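PDB 3RE1: uroporphyrinogen-III synthetase from Pseudomonas syringae pv. tomato, which probably catalyses the cyclisation of the linear tetrapyrrole hydroxymethylbilane to the macrocycle uroporphyrinogen III, a step on the pathway to protoporphyrin IX. Local coordinates for residues Pro182-Leu185 / Leu186-Val189. Sequence-based numbering, arbitrary orientation.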
# COMPACT_ATOMS: atom_id res chain seq x y z
N PRO A 182 25.15 1.12 -0.68
CA PRO A 182 25.17 -0.12 0.10
C PRO A 182 25.50 0.10 1.57
O PRO A 182 26.35 0.93 1.92
CB PRO A 182 26.26 -0.93 -0.58
CG PRO A 182 26.15 -0.51 -2.00
CD PRO A 182 25.96 0.99 -1.90
N GLY A 183 24.82 -0.65 2.42
CA GLY A 183 25.04 -0.53 3.85
C GLY A 183 24.44 0.69 4.53
O GLY A 183 24.53 0.80 5.76
N THR A 184 23.84 1.61 3.77
CA THR A 184 23.28 2.84 4.35
C THR A 184 22.12 2.59 5.31
O THR A 184 21.64 3.52 5.96
CB THR A 184 22.83 3.90 3.29
OG1 THR A 184 22.00 3.28 2.31
CG2 THR A 184 24.02 4.54 2.62
N LEU A 185 21.68 1.33 5.39
CA LEU A 185 20.57 0.95 6.28
C LEU A 185 21.08 0.75 7.70
O LEU A 185 20.52 1.29 8.65
CB LEU A 185 19.87 -0.32 5.78
CG LEU A 185 18.58 -0.79 6.48
CD1 LEU A 185 18.86 -1.59 7.71
CD2 LEU A 185 17.66 0.39 6.83
N LEU A 186 22.14 -0.04 7.84
CA LEU A 186 22.75 -0.26 9.13
C LEU A 186 23.34 1.05 9.68
O LEU A 186 23.12 1.41 10.85
CB LEU A 186 23.83 -1.34 9.04
CG LEU A 186 24.54 -1.74 10.35
CD1 LEU A 186 23.57 -2.24 11.44
CD2 LEU A 186 25.63 -2.79 10.08
N GLN A 187 24.09 1.77 8.85
CA GLN A 187 24.75 2.98 9.32
C GLN A 187 23.70 4.03 9.64
O GLN A 187 23.93 4.96 10.43
CB GLN A 187 25.77 3.51 8.30
CG GLN A 187 25.15 4.37 7.23
CD GLN A 187 26.18 4.96 6.29
OE1 GLN A 187 26.83 4.22 5.52
NE2 GLN A 187 26.34 6.29 6.34
N ARG A 188 22.53 3.89 9.02
CA ARG A 188 21.46 4.83 9.27
C ARG A 188 20.81 4.56 10.61
O ARG A 188 20.44 5.47 11.33
CB ARG A 188 20.42 4.76 8.17
CG ARG A 188 19.29 5.75 8.34
CD ARG A 188 19.80 7.16 8.32
NE ARG A 188 18.72 8.06 7.91
CZ ARG A 188 18.35 8.28 6.65
NH1 ARG A 188 18.99 7.70 5.64
NH2 ARG A 188 17.36 9.11 6.39
N VAL A 189 20.71 3.29 10.96
CA VAL A 189 20.12 2.89 12.23
C VAL A 189 21.05 3.21 13.40
O VAL A 189 20.58 3.50 14.50
CB VAL A 189 19.76 1.36 12.24
CG1 VAL A 189 19.12 0.96 13.57
CG2 VAL A 189 18.81 1.05 11.12
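Gly183 and Gln187 meet in a local, largely backbone contact, where the loop after strand 166-176 winds into the short helix 186-191. Gln187 N gives a nearly straight bond to Gly183 O (3.3 Å, N-H...O 177°), and Val189 N a second i to i+4 bond to Leu185 O (3.1 Å). Arg188 N adds a weak i to i+3 bond at 3.3 Å, so that Leu185 O receives two N-H groups, the one from Val189 being the straighter. Gly183 has a positive phi (76°), a backbone shape that glycine adopts readily. Thr184 and Gln187 run side by side, CG2 of the threonine 4.1 Å from OE1 of the glutamine. A chi1 of 84° carries Gln187 CG to 3.8 Å from Thr184 CA. Polar, flexible glutamine suits this exposed face, while the threonine hydroxyl bonds back to Ala181 O. Leu185 CD1 approaches Val189 CG2 at 4.3 Å on the buried side; Leu185 also packs on Leu43 and Leu219, and Val189 on Tyr269. Arg188 leads its guanidinium away to Ser41, bonded through NE. Main-chain bonds, which do not depend on the side chains, thus hold the start of the helix, with Gln187 exposed and Leu185 and Val189 buried.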